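PDB 6Q2F: glycoside hydrolase family protein from Novosphingobium sp. PP1Y, which acts as an alpha-L-rhamnosidase, a glycoside hydrolase that probably releases terminal alpha-L-rhamnose from glycosides. Local coordinates for residues E127-A132 against G496-T502; Y581-L585 against A597-H601; G593-A597 against D763-F767; A602-A608 against Q638-E644; F668-N673 against S721-Q726. All coordinates share one frame; numbering follows the deposited sequence.

Contact 1 (E127-A132 against G496-T502); sequences ELAIAA and GVRALLT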
# COMPACT_ATOMS: atom_id res chain seq x y z
N GLU A 127 -9.80 -18.29 -11.42
CA GLU A 127 -10.17 -16.91 -11.68
C GLU A 127 -8.99 -16.17 -12.30
O GLU A 127 -7.96 -15.99 -11.66
CB GLU A 127 -10.60 -16.22 -10.39
CG GLU A 127 -10.71 -14.70 -10.52
CD GLU A 127 -10.93 -14.01 -9.19
OE1 GLU A 127 -12.09 -13.78 -8.81
OE2 GLU A 127 -9.92 -13.70 -8.53
N LEU A 128 -9.15 -15.70 -13.54
CA LEU A 128 -8.08 -15.01 -14.24
C LEU A 128 -8.30 -13.50 -14.18
O LEU A 128 -9.40 -13.03 -14.50
CB LEU A 128 -7.98 -15.48 -15.69
CG LEU A 128 -7.02 -14.70 -16.59
CD1 LEU A 128 -5.60 -14.74 -16.03
CD2 LEU A 128 -7.04 -15.25 -18.01
N ALA A 129 -7.27 -12.77 -13.78
CA ALA A 129 -7.30 -11.31 -13.78
C ALA A 129 -6.19 -10.76 -14.67
O ALA A 129 -5.17 -11.40 -14.92
CB ALA A 129 -7.12 -10.75 -12.36
N ILE A 130 -6.42 -9.54 -15.15
CA ILE A 130 -5.41 -8.77 -15.88
C ILE A 130 -5.24 -7.43 -15.19
O ILE A 130 -6.12 -6.97 -14.46
CB ILE A 130 -5.79 -8.56 -17.36
CG1 ILE A 130 -7.13 -7.81 -17.45
CG2 ILE A 130 -5.85 -9.89 -18.05
CD1 ILE A 130 -7.51 -7.41 -18.89
N ALA A 131 -4.08 -6.82 -15.41
CA ALA A 131 -3.87 -5.47 -14.93
C ALA A 131 -4.64 -4.48 -15.81
O ALA A 131 -5.06 -4.80 -16.92
CB ALA A 131 -2.38 -5.12 -14.95
N ALA A 132 -4.81 -3.26 -15.29
CA ALA A 132 -5.59 -2.23 -15.97
C ALA A 132 -4.79 -1.47 -17.03
O ALA A 132 -5.27 -0.47 -17.55
CB ALA A 132 -6.17 -1.25 -14.93
N GLY A 496 -13.38 -16.91 -18.44
CA GLY A 496 -12.03 -16.54 -18.85
C GLY A 496 -11.46 -15.44 -17.97
O GLY A 496 -11.13 -15.69 -16.80
N VAL A 497 -11.30 -14.24 -18.52
CA VAL A 497 -10.87 -13.09 -17.73
C VAL A 497 -12.05 -12.64 -16.86
O VAL A 497 -13.09 -12.23 -17.38
CB VAL A 497 -10.36 -11.95 -18.62
CG1 VAL A 497 -9.86 -10.79 -17.78
CG2 VAL A 497 -9.26 -12.44 -19.54
N ARG A 498 -11.92 -12.77 -15.54
CA ARG A 498 -13.00 -12.44 -14.63
C ARG A 498 -12.79 -11.10 -13.96
O ARG A 498 -13.73 -10.59 -13.34
CB ARG A 498 -13.15 -13.50 -13.53
CG ARG A 498 -13.26 -14.94 -14.05
CD ARG A 498 -14.46 -15.06 -14.99
NE ARG A 498 -15.65 -14.50 -14.39
CZ ARG A 498 -16.40 -15.12 -13.47
NH1 ARG A 498 -16.06 -16.33 -13.04
NH2 ARG A 498 -17.47 -14.52 -12.97
N ALA A 499 -11.58 -10.55 -14.01
CA ALA A 499 -11.31 -9.44 -13.12
C ALA A 499 -10.25 -8.54 -13.69
O ALA A 499 -9.41 -8.95 -14.50
CB ALA A 499 -10.87 -9.94 -11.72
N LEU A 500 -10.27 -7.32 -13.19
CA LEU A 500 -9.33 -6.26 -13.50
C LEU A 500 -8.57 -5.93 -12.23
O LEU A 500 -9.14 -5.95 -11.14
CB LEU A 500 -10.10 -5.02 -13.98
CG LEU A 500 -9.76 -4.22 -15.23
CD1 LEU A 500 -9.42 -5.14 -16.39
CD2 LEU A 500 -11.01 -3.38 -15.54
N LEU A 501 -7.30 -5.62 -12.36
CA LEU A 501 -6.50 -5.21 -11.21
C LEU A 501 -5.99 -3.81 -11.47
O LEU A 501 -5.35 -3.56 -12.49
CB LEU A 501 -5.32 -6.17 -10.99
CG LEU A 501 -4.20 -5.57 -10.14
CD1 LEU A 501 -4.68 -5.37 -8.72
CD2 LEU A 501 -3.01 -6.52 -10.11
N THR A 502 -6.30 -2.88 -10.55
CA THR A 502 -5.66 -1.57 -10.56
C THR A 502 -4.53 -1.64 -9.54
O THR A 502 -4.78 -1.64 -8.33
CB THR A 502 -6.64 -0.42 -10.26
OG1 THR A 502 -7.25 -0.60 -8.98
CG2 THR A 502 -7.73 -0.33 -11.32

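Contact 2 (Y581-L585 against A597-H601); sequences YGEAL and AMRSH. With NA (sodium ion), chain B.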
# COMPACT_ATOMS: atom_id res chain seq x y z
N TYR A 581 -10.11 -5.88 -8.49
CA TYR A 581 -9.15 -5.85 -7.39
C TYR A 581 -8.50 -4.47 -7.37
O TYR A 581 -7.95 -4.03 -8.38
CB TYR A 581 -8.06 -6.90 -7.58
CG TYR A 581 -8.49 -8.32 -7.36
CD1 TYR A 581 -9.14 -9.04 -8.35
CD2 TYR A 581 -8.21 -8.96 -6.15
CE1 TYR A 581 -9.53 -10.34 -8.13
CE2 TYR A 581 -8.56 -10.25 -5.93
CZ TYR A 581 -9.22 -10.95 -6.91
OH TYR A 581 -9.58 -12.24 -6.67
N GLY A 582 -8.55 -3.79 -6.23
CA GLY A 582 -8.14 -2.40 -6.23
C GLY A 582 -7.15 -2.05 -5.13
O GLY A 582 -7.51 -2.01 -3.95
N GLU A 583 -5.91 -1.80 -5.52
CA GLU A 583 -4.93 -1.26 -4.60
C GLU A 583 -5.05 0.25 -4.61
O GLU A 583 -5.79 0.83 -5.39
CB GLU A 583 -3.51 -1.70 -4.99
CG GLU A 583 -3.25 -3.17 -4.89
CD GLU A 583 -1.76 -3.53 -5.03
OE1 GLU A 583 -0.94 -2.63 -5.32
OE2 GLU A 583 -1.43 -4.71 -4.84
N ALA A 584 -4.29 0.90 -3.74
CA ALA A 584 -4.32 2.35 -3.67
C ALA A 584 -2.92 2.94 -3.65
O ALA A 584 -2.16 2.76 -4.61
CB ALA A 584 -5.13 2.80 -2.45
N LEU A 585 -2.59 3.71 -2.62
CA LEU A 585 -1.27 4.32 -2.45
C LEU A 585 -0.14 3.38 -2.08
O LEU A 585 0.90 3.44 -2.65
CB LEU A 585 -1.31 5.52 -1.51
CG LEU A 585 -2.39 6.56 -1.77
CD1 LEU A 585 -2.44 7.61 -0.70
CD2 LEU A 585 -2.23 7.19 -3.11
N ALA A 597 -11.08 5.85 0.16
CA ALA A 597 -11.98 6.27 -0.91
C ALA A 597 -11.56 5.65 -2.23
O ALA A 597 -12.39 5.17 -3.01
CB ALA A 597 -12.01 7.80 -0.99
N MSE A 598 -10.26 5.60 -2.47
CA MSE A 598 -9.72 5.06 -3.72
C MSE A 598 -10.09 3.59 -3.92
O MSE A 598 -10.10 3.10 -5.04
CB MSE A 598 -8.20 5.23 -3.73
CG MSE A 598 -7.76 6.66 -3.92
SE MSE A 598 -5.94 6.88 -3.28
CE MSE A 598 -5.08 5.94 -4.79
N ARG A 599 -10.42 2.89 -2.83
CA ARG A 599 -10.74 1.47 -2.93
C ARG A 599 -12.21 1.17 -2.66
O ARG A 599 -12.62 0.01 -2.78
CB ARG A 599 -9.85 0.66 -1.97
CG ARG A 599 -8.38 0.60 -2.39
CD ARG A 599 -7.47 -0.20 -1.42
NE ARG A 599 -7.15 0.59 -0.25
CZ ARG A 599 -6.09 0.41 0.52
NH1 ARG A 599 -5.22 -0.56 0.26
NH2 ARG A 599 -5.89 1.20 1.56
N SER A 600 -13.01 2.18 -2.36
CA SER A 600 -14.38 1.98 -1.90
C SER A 600 -15.30 1.45 -3.00
O SER A 600 -16.35 0.87 -2.70
CB SER A 600 -14.93 3.30 -1.36
OG SER A 600 -14.93 4.27 -2.39
N HIS A 601 -14.94 1.67 -4.25
CA HIS A 601 -15.72 1.22 -5.40
C HIS A 601 -15.30 -0.15 -5.91
O HIS A 601 -16.02 -0.74 -6.71
CB HIS A 601 -15.60 2.23 -6.55
CG HIS A 601 -15.85 3.64 -6.14
ND1 HIS A 601 -17.10 4.11 -5.80
CD2 HIS A 601 -15.02 4.71 -6.05
CE1 HIS A 601 -17.02 5.39 -5.50
NE2 HIS A 601 -15.77 5.78 -5.64
NA NA B . 1.49 -2.70 -5.49
O HOH W 1 -8.62 0.79 -5.85

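Contact 3 (G593-A597 against D763-F767); sequences GDDMA and DYINF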
# COMPACT_ATOMS: atom_id res chain seq x y z
N GLY A 593 -4.95 11.95 -2.65
CA GLY A 593 -5.99 10.93 -2.64
C GLY A 593 -6.11 10.30 -1.27
O GLY A 593 -5.18 10.30 -0.46
N ASP A 594 -7.29 9.76 -1.01
CA ASP A 594 -7.56 9.03 0.21
C ASP A 594 -7.58 7.54 -0.09
O ASP A 594 -8.34 7.10 -0.96
CB ASP A 594 -8.89 9.46 0.82
CG ASP A 594 -9.22 8.66 2.06
OD1 ASP A 594 -8.61 8.96 3.10
OD2 ASP A 594 -10.03 7.72 1.97
N ASP A 595 -6.79 6.75 0.64
CA ASP A 595 -6.64 5.35 0.25
C ASP A 595 -7.79 4.45 0.70
O ASP A 595 -7.81 3.28 0.32
CB ASP A 595 -5.29 4.77 0.72
CG ASP A 595 -4.94 5.09 2.17
OD1 ASP A 595 -5.70 5.81 2.85
OD2 ASP A 595 -3.86 4.64 2.60
N MSE A 596 -8.76 4.96 1.46
CA MSE A 596 -10.03 4.23 1.61
C MSE A 596 -10.96 4.56 0.46
O MSE A 596 -11.56 3.69 -0.15
CB MSE A 596 -10.71 4.52 2.96
CG MSE A 596 -9.96 3.85 4.11
SE MSE A 596 -10.98 3.97 5.78
CE MSE A 596 -12.54 2.97 5.30
N ALA A 597 -11.08 5.85 0.16
CA ALA A 597 -11.98 6.27 -0.91
C ALA A 597 -11.56 5.65 -2.23
O ALA A 597 -12.39 5.17 -3.01
CB ALA A 597 -12.01 7.80 -0.99
N ASP A 763 -11.82 -0.43 12.98
CA ASP A 763 -11.76 -0.07 11.58
C ASP A 763 -11.42 1.41 11.48
O ASP A 763 -11.81 2.21 12.34
CB ASP A 763 -13.11 -0.29 10.87
CG ASP A 763 -13.47 -1.75 10.70
OD1 ASP A 763 -12.55 -2.57 10.54
OD2 ASP A 763 -14.69 -2.06 10.73
N TYR A 764 -10.70 1.79 10.43
CA TYR A 764 -10.62 3.20 10.09
C TYR A 764 -11.88 3.61 9.35
O TYR A 764 -12.46 2.83 8.58
CB TYR A 764 -9.42 3.48 9.19
CG TYR A 764 -8.09 3.33 9.87
CD1 TYR A 764 -7.75 4.15 10.94
CD2 TYR A 764 -7.17 2.39 9.43
CE1 TYR A 764 -6.52 4.03 11.56
CE2 TYR A 764 -5.94 2.27 10.05
CZ TYR A 764 -5.62 3.09 11.10
OH TYR A 764 -4.40 2.96 11.71
N ILE A 765 -12.33 4.85 9.58
CA ILE A 765 -13.39 5.47 8.79
C ILE A 765 -12.87 6.80 8.29
O ILE A 765 -12.19 7.53 9.02
CB ILE A 765 -14.70 5.68 9.59
CG1 ILE A 765 -14.46 6.52 10.84
CG2 ILE A 765 -15.31 4.37 9.99
CD1 ILE A 765 -15.79 7.00 11.48
N ASN A 766 -13.15 7.10 7.02
CA ASN A 766 -12.79 8.37 6.41
C ASN A 766 -14.02 9.27 6.35
O ASN A 766 -15.08 8.95 6.91
CB ASN A 766 -12.17 8.12 5.03
CG ASN A 766 -13.16 7.54 4.02
OD1 ASN A 766 -14.25 7.09 4.39
ND2 ASN A 766 -12.77 7.53 2.74
N PHE A 767 -13.88 10.42 5.69
CA PHE A 767 -14.98 11.37 5.65
C PHE A 767 -16.21 10.75 5.01
O PHE A 767 -17.32 10.89 5.53
CB PHE A 767 -14.53 12.64 4.92
CG PHE A 767 -15.64 13.64 4.65
CD1 PHE A 767 -15.94 14.64 5.56
CD2 PHE A 767 -16.35 13.58 3.46
CE1 PHE A 767 -16.95 15.57 5.30
CE2 PHE A 767 -17.38 14.51 3.17
CZ PHE A 767 -17.67 15.52 4.10

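Contact 4 (A602-A608 against Q638-E644); sequences ADIPMAA and QNLVAAE. With NA (sodium ion), chain B.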
# COMPACT_ATOMS: atom_id res chain seq x y z
N ALA A 602 -14.15 -0.64 -5.47
CA ALA A 602 -13.64 -1.90 -5.99
C ALA A 602 -14.38 -3.06 -5.34
O ALA A 602 -14.89 -2.96 -4.23
CB ALA A 602 -12.14 -2.03 -5.74
N ASP A 603 -14.45 -4.17 -6.07
CA ASP A 603 -15.05 -5.38 -5.52
C ASP A 603 -14.17 -5.99 -4.45
O ASP A 603 -14.66 -6.59 -3.48
CB ASP A 603 -15.29 -6.39 -6.63
CG ASP A 603 -16.24 -5.88 -7.66
OD1 ASP A 603 -15.77 -5.19 -8.59
OD2 ASP A 603 -17.45 -6.14 -7.52
N ILE A 604 -12.85 -5.89 -4.63
CA ILE A 604 -11.92 -6.47 -3.68
C ILE A 604 -10.85 -5.44 -3.34
O ILE A 604 -9.88 -5.27 -4.10
CB ILE A 604 -11.33 -7.78 -4.22
CG1 ILE A 604 -12.47 -8.73 -4.58
CG2 ILE A 604 -10.45 -8.42 -3.19
CD1 ILE A 604 -12.08 -9.85 -5.47
N PRO A 605 -11.01 -4.71 -2.24
CA PRO A 605 -9.94 -3.81 -1.79
C PRO A 605 -8.67 -4.61 -1.55
O PRO A 605 -8.72 -5.73 -1.05
CB PRO A 605 -10.50 -3.22 -0.50
CG PRO A 605 -12.00 -3.35 -0.65
CD PRO A 605 -12.18 -4.66 -1.35
N MSE A 606 -7.55 -4.03 -1.93
CA MSE A 606 -6.31 -4.75 -1.98
C MSE A 606 -5.16 -3.91 -1.45
O MSE A 606 -5.10 -2.69 -1.64
CB MSE A 606 -6.01 -5.20 -3.43
CG MSE A 606 -4.85 -6.16 -3.51
SE MSE A 606 -4.82 -6.92 -5.29
CE MSE A 606 -3.22 -8.04 -5.15
N ALA A 607 -4.25 -4.58 -0.75
CA ALA A 607 -3.07 -3.95 -0.17
C ALA A 607 -1.88 -4.84 -0.51
O ALA A 607 -1.93 -5.67 -1.42
CB ALA A 607 -3.29 -3.75 1.33
N ALA A 608 -0.77 -4.65 0.22
CA ALA A 608 0.46 -5.39 -0.04
C ALA A 608 1.18 -5.65 1.29
O ALA A 608 0.99 -4.93 2.27
CB ALA A 608 1.41 -4.62 -0.99
N GLN A 638 -17.69 -5.22 0.85
CA GLN A 638 -17.02 -6.11 -0.08
C GLN A 638 -16.67 -7.42 0.61
O GLN A 638 -16.73 -8.45 0.02
CB GLN A 638 -15.79 -5.47 -0.69
CG GLN A 638 -16.08 -4.29 -1.56
CD GLN A 638 -15.97 -2.99 -0.83
OE1 GLN A 638 -16.13 -2.93 0.37
NE2 GLN A 638 -15.67 -1.96 -1.54
N ASN A 639 -16.27 -7.32 1.87
CA ASN A 639 -15.88 -8.44 2.72
C ASN A 639 -14.52 -9.05 2.36
O ASN A 639 -13.73 -9.31 3.21
CB ASN A 639 -16.96 -9.49 2.90
CG ASN A 639 -16.66 -10.44 4.04
OD1 ASN A 639 -16.32 -10.04 5.10
ND2 ASN A 639 -16.80 -11.70 3.78
N LEU A 640 -14.27 -9.26 1.09
CA LEU A 640 -13.00 -9.77 0.65
C LEU A 640 -11.92 -8.69 0.78
O LEU A 640 -12.15 -7.56 0.50
CB LEU A 640 -13.11 -10.28 -0.78
CG LEU A 640 -14.00 -11.48 -1.02
CD1 LEU A 640 -14.32 -11.69 -2.46
CD2 LEU A 640 -13.41 -12.74 -0.44
N VAL A 641 -10.76 -9.08 1.22
CA VAL A 641 -9.63 -8.17 1.39
C VAL A 641 -8.42 -8.87 0.78
O VAL A 641 -7.94 -9.87 1.33
CB VAL A 641 -9.35 -7.84 2.86
CG1 VAL A 641 -8.16 -6.90 2.97
CG2 VAL A 641 -10.57 -7.26 3.55
N ALA A 642 -7.91 -8.34 -0.32
CA ALA A 642 -6.78 -8.97 -0.96
C ALA A 642 -5.49 -8.28 -0.56
O ALA A 642 -5.48 -7.12 -0.14
CB ALA A 642 -6.93 -8.95 -2.49
N ALA A 643 -4.40 -9.01 -0.68
CA ALA A 643 -3.09 -8.40 -0.53
C ALA A 643 -2.09 -9.05 -1.47
O ALA A 643 -2.03 -10.27 -1.60
CB ALA A 643 -2.60 -8.47 0.91
N GLU A 644 -1.34 -8.19 -2.14
CA GLU A 644 -0.10 -8.55 -2.82
C GLU A 644 0.89 -9.06 -1.78
O GLU A 644 1.46 -8.27 -1.02
CB GLU A 644 0.39 -7.32 -3.60
CG GLU A 644 1.73 -7.41 -4.23
CD GLU A 644 2.14 -6.04 -4.77
OE1 GLU A 644 1.23 -5.21 -4.97
OE2 GLU A 644 3.35 -5.81 -4.93
NA NA B . 1.49 -2.70 -5.49
O HOH W 2 -16.72 -8.49 -3.30

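Contact 5 (F668-N673 against S721-Q726); sequences FVTGVN and SSLLLQ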
# COMPACT_ATOMS: atom_id res chain seq x y z
N PHE A 668 -3.15 -12.04 7.69
CA PHE A 668 -4.43 -12.54 8.19
C PHE A 668 -4.91 -11.71 9.38
O PHE A 668 -6.06 -11.26 9.40
CB PHE A 668 -4.29 -14.01 8.55
CG PHE A 668 -4.28 -14.94 7.36
CD1 PHE A 668 -5.09 -14.68 6.26
CD2 PHE A 668 -3.49 -16.08 7.34
CE1 PHE A 668 -5.11 -15.53 5.18
CE2 PHE A 668 -3.49 -16.93 6.25
CZ PHE A 668 -4.31 -16.65 5.16
N VAL A 669 -4.04 -11.49 10.38
CA VAL A 669 -4.49 -10.83 11.60
C VAL A 669 -4.72 -9.33 11.38
O VAL A 669 -5.39 -8.68 12.18
CB VAL A 669 -3.49 -11.09 12.74
CG1 VAL A 669 -2.29 -10.14 12.67
CG2 VAL A 669 -4.21 -11.01 14.10
N THR A 670 -4.23 -8.76 10.26
CA THR A 670 -4.52 -7.37 9.93
C THR A 670 -5.82 -7.21 9.16
O THR A 670 -6.32 -6.09 9.05
CB THR A 670 -3.36 -6.77 9.14
OG1 THR A 670 -2.14 -7.07 9.82
CG2 THR A 670 -3.50 -5.22 9.03
N GLY A 671 -6.40 -8.30 8.65
CA GLY A 671 -7.68 -8.23 7.94
C GLY A 671 -7.66 -8.80 6.54
O GLY A 671 -8.71 -8.85 5.89
N VAL A 672 -6.51 -9.22 6.02
CA VAL A 672 -6.47 -9.86 4.71
C VAL A 672 -7.14 -11.23 4.80
O VAL A 672 -6.93 -11.99 5.77
CB VAL A 672 -5.02 -9.99 4.23
CG1 VAL A 672 -4.96 -10.79 2.92
CG2 VAL A 672 -4.42 -8.59 4.07
N ASN A 673 -7.97 -11.55 3.80
CA ASN A 673 -8.51 -12.90 3.70
C ASN A 673 -8.50 -13.42 2.27
O ASN A 673 -9.20 -14.40 1.98
CB ASN A 673 -9.95 -12.94 4.29
CG ASN A 673 -10.87 -11.94 3.64
OD1 ASN A 673 -10.69 -11.56 2.48
ND2 ASN A 673 -11.89 -11.51 4.37
N SER A 721 -7.37 -20.77 6.36
CA SER A 721 -7.37 -19.55 7.14
C SER A 721 -8.25 -18.50 6.48
O SER A 721 -9.03 -17.83 7.15
CB SER A 721 -5.94 -19.05 7.30
OG SER A 721 -5.17 -19.98 8.04
N SER A 722 -8.13 -18.37 5.16
CA SER A 722 -8.92 -17.40 4.42
C SER A 722 -10.41 -17.70 4.56
O SER A 722 -11.22 -16.78 4.72
CB SER A 722 -8.53 -17.41 2.94
OG SER A 722 -7.14 -17.15 2.76
N LEU A 723 -10.78 -18.99 4.49
CA LEU A 723 -12.19 -19.36 4.60
C LEU A 723 -12.81 -18.82 5.88
O LEU A 723 -13.83 -18.11 5.84
CB LEU A 723 -12.33 -20.89 4.54
CG LEU A 723 -13.72 -21.40 4.95
CD1 LEU A 723 -14.79 -21.02 3.90
CD2 LEU A 723 -13.73 -22.90 5.26
N LEU A 724 -12.20 -19.13 7.03
CA LEU A 724 -12.74 -18.65 8.29
C LEU A 724 -12.70 -17.12 8.35
O LEU A 724 -13.64 -16.49 8.85
CB LEU A 724 -11.98 -19.25 9.46
CG LEU A 724 -11.99 -20.79 9.54
CD1 LEU A 724 -11.41 -21.32 10.88
CD2 LEU A 724 -13.41 -21.29 9.42
N LEU A 725 -11.64 -16.52 7.81
CA LEU A 725 -11.48 -15.07 7.84
C LEU A 725 -12.35 -14.36 6.80
O LEU A 725 -12.40 -13.13 6.78
CB LEU A 725 -10.01 -14.72 7.68
CG LEU A 725 -9.26 -15.13 8.98
CD1 LEU A 725 -7.75 -15.08 8.79
CD2 LEU A 725 -9.65 -14.19 10.11
N GLN A 726 -13.09 -15.10 5.98
CA GLN A 726 -14.14 -14.50 5.16
C GLN A 726 -15.53 -14.74 5.73
O GLN A 726 -16.50 -14.17 5.22
CB GLN A 726 -14.09 -15.05 3.73
CG GLN A 726 -12.81 -14.72 2.98
CD GLN A 726 -12.70 -15.45 1.65
OE1 GLN A 726 -13.69 -15.99 1.13
NE2 GLN A 726 -11.50 -15.48 1.08

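Contact 1 (E127-A132 against G496-T502)
Ile130 is the main bump here: its CG1 lies 3.7 Å from Leu500 CD1, and its CG2 reaches toward Val497 CG1 at 4.1 Å, so that it fills the hollow between those two residues. Placing CG1 between the backbone N and the carbonyl carbon (chi1 59°) brings it to Leu500 CD1, while both CG1 and CG2 border Val497 CG1. Val497 in turn wedges between Ile130 and Leu128, its CG2 3.9 Å from Leu128 CD2. Leu128 CB rests close on the carbonyl of Gly496. On the reverse face the relief is low: Ala129 CB meets Ala499 CB at 3.9 Å, with Ala131 and Leu501 following along the strands. Backbone bonds knit the edges. Ile130 N gives to Ala499 O at 3.1 Å, and Ile130 O takes Leu501 N at 2.8 Å. Leu128 O receives Arg498 N at 2.7 Å and, weakly, Ala499 N as well. The bulky face made by Leu128, Ile130 and Leu500 is covered by helices 108-124, 469-487 and 543-575, while the side chain of Leu501, on the face with Ala129 and Ala499, lies about 7 Å from the sodium ion. Parallel strands with helices outside are what a (beta/alpha)8 barrel wall is built from.

Contact 2 (Y581-L585 against A597-H601)
Met598 and Arg599 pack on Gly582, Ala584 and Leu585 in a buried contact of a (beta/alpha)8 barrel, where the chain leaves the C-terminal end of strand 579-582 and the loop leading to strand 604-610 folds back against it. No helix separates those two strands, and direct hydrogen bonds are absent across the contact. Van der Waals packing and one bridging water do the work. The selenomethionine Met598 crosses Leu585 at about a right angle. Its last torsion bends the chain (chi3 74°) and brings CE to 3.5 Å from Leu585 CD2, with SE 3.7 Å from the same methyl and CE 3.8 Å from Ala584 CA. Arg599 comes past on another side: CD sits 3.1 Å from Gly582 O, and the Ala584 methyl covers one face of the guanidinium, CB 3.7 Å from NE and toward the rim of the group. The polar end of Arg599 is well satisfied, NE by Asp595 O and NH1 by both a salt bridge to Asp625 and the carbonyl of Met606, which probably fixes the rotation of the guanidinium. Glu583 points its CB away from the loop, and its extended chain delivers OE1 to the sodium ion at 2.4 Å. Asp503, Ser504, Glu586 and Glu644 complete that site. The backbone of the same Glu583 faces the loop, and a single water donates to Glu583 O and to Met598 O, 2.9 Å from each.

Contact 3 (G593-A597 against D763-F767)
The amide of Asn766 and the carboxylate of Asp594 meet with their planes 32° apart. ND2 of Asn766 comes to OD2 of Asp594 from above the carboxylate plane, 48° out of it, in a hydrogen bond of 2.9 Å. The same OD2 is met on its anti side by the backbone N of Ala597, at 2.8 Å, which makes an Asx motif of the turn; Met596 N adds a weak third bond. The other oxygen, OD1, goes to the hydroxyl of Tyr738. With CG set between its backbone N and carbonyl carbon (chi1 66°), Asn766 can hold Asp594 through ND2 while OD1 caps Ala769 N, since the residue is the N-cap of helix 767-773. Beside this polar pair, Met596, a selenomethionine, lays CB 3.7 Å from Asn766 ND2 and runs on to Tyr764, where SE lies 3.8 Å from CB and CE 3.3 Å from the backbone O. Put an alanine at Asp594, and Asn766 ND2 and Ala597 N would probably both be left without their acceptor, and the turn would be freer to open. The Asp594-Asn766 bond and Met596 join the loop before barrel strand 604-610 to strand 762-765 of a separate sheet. Met596 also packs on Val632 and Leu635 of helix 620-636 and on Leu744 of helix 744-747, and so is held against both helices as well as that strand.

Contact 4 (A602-A608 against Q638-E644)
Gln638 reaches over from the loop just after helix 620-636 to Ala602 and Asp603, at the N-terminal ends of the strands of a beta-alpha-beta unit in the (beta/alpha)8 barrel: strand 604-610, helix 620-636, strand 642-649. Start at its CB, which lies 3.2 Å from Asp603 O and also faces Pro605 CD. CG comes next, 3.2 Å from Ala602 O. The chain then bends at chi2 (95°), bringing CD and NE2 alongside Pro605 CG, and NE2 closes the reach with a hydrogen bond of 3.0 Å to Ala602 O. This bond is fairly straight, 155° at the hydrogen, and its acceptor lies in the plane of the amide. A water adds a looser link, donating to Asp603 O and, weakly, to Gln638 O.

Beyond this the two strands run parallel. Ala642 N binds Pro605 O at 2.8 Å, Ala607 N binds Ala642 O, and Glu644 N binds Ala607 O at 2.7 Å. On the face carrying Met606, Ala642 CB is wedged between Ile604 CG2 and Met606 CG, 3.6 Å from each, while the extended chain of Met606 carries CE forward to the backbone of Glu644. Tyr581 and Val676 from neighbouring strands press on the same face. Ala607 and Ala643 occupy the other face, where Ala607 meets Asp625 and Met626 of the covering helix. Glu644 passes Ala608 CB and, with its chain extended, puts OE1 2.6 Å from the sodium ion.

Contact 5 (F668-N673 against S721-Q726)
Two hydrogen bonds tie Asn673 to Leu725 and Gln726 of helix 712-726, and they run in opposite directions. Gln726 NE2 donates to Asn673 O at 2.7 Å, with that oxygen in the plane of the glutamine amide, and Asn673 ND2 donates to Leu725 O at 2.9 Å, arriving above the carbonyl plane. The side chains of Asn673 and Gln726 cross obliquely, their amide planes 69° apart, with Gln726 CG 3.5 Å from Asn673 CG. Asn673 keeps CG between its backbone N and carbonyl carbon (chi1 56°), which lets ND2 reach Leu725 O and Asn639 O while OD1 takes Val641 N.

The aromatic contacts belong to Phe668. Ser721 CB makes a CH-pi contact over one face, 3.8 Å from the ring centroid and toward the rim, while Ser722 OG, hydrogen-bonded to Ile718 O in its own helix, sits at the edge, 3.5 Å from CE1. Purely apolar is the approach of Leu725 CD1 to Phe668 CB, 3.6 Å, the two side chains crossing at about a right angle. With an alanine in place of Phe668, Ser721 CB and Leu725 CD1 would probably face a gap between the helices.

Helix 657-670 stops just here in a Schellman motif at Gly671, so the chain can turn off toward barrel strand 674-677. Tyr906 of strand 902-908 packs on both Phe668 and Leu725, and Phe963 of strand 961-967 on Ser721 and Leu725, which places the contact between the barrel and an antiparallel sheet.

Overall arrangement
All five contacts are buried. Contacts 1 and 4 are wall contacts of one barrel, parallel strands held by backbone bonds, less regular at the ends of contact 1, and Leu501 of the first touches Met606 of the second. Contact 2 lies between them on strand 579-582, joined to contact 1 by the backbone bond of Leu500 O with Tyr581 N, but works by side-chain packing and a water. Contacts 3 and 5 lie outside the wall and join the barrel to other sheets through side-chain hydrogen bonds of asparagine together with apolar packing: contact 3 shares Ala597 with contact 2, and contact 5 meets contact 4 where Asn673 OD1 takes Val641 N. Contacts 2 and 4 each supply a carboxylate to the sodium ion; contacts 3 and 5 do not bind it.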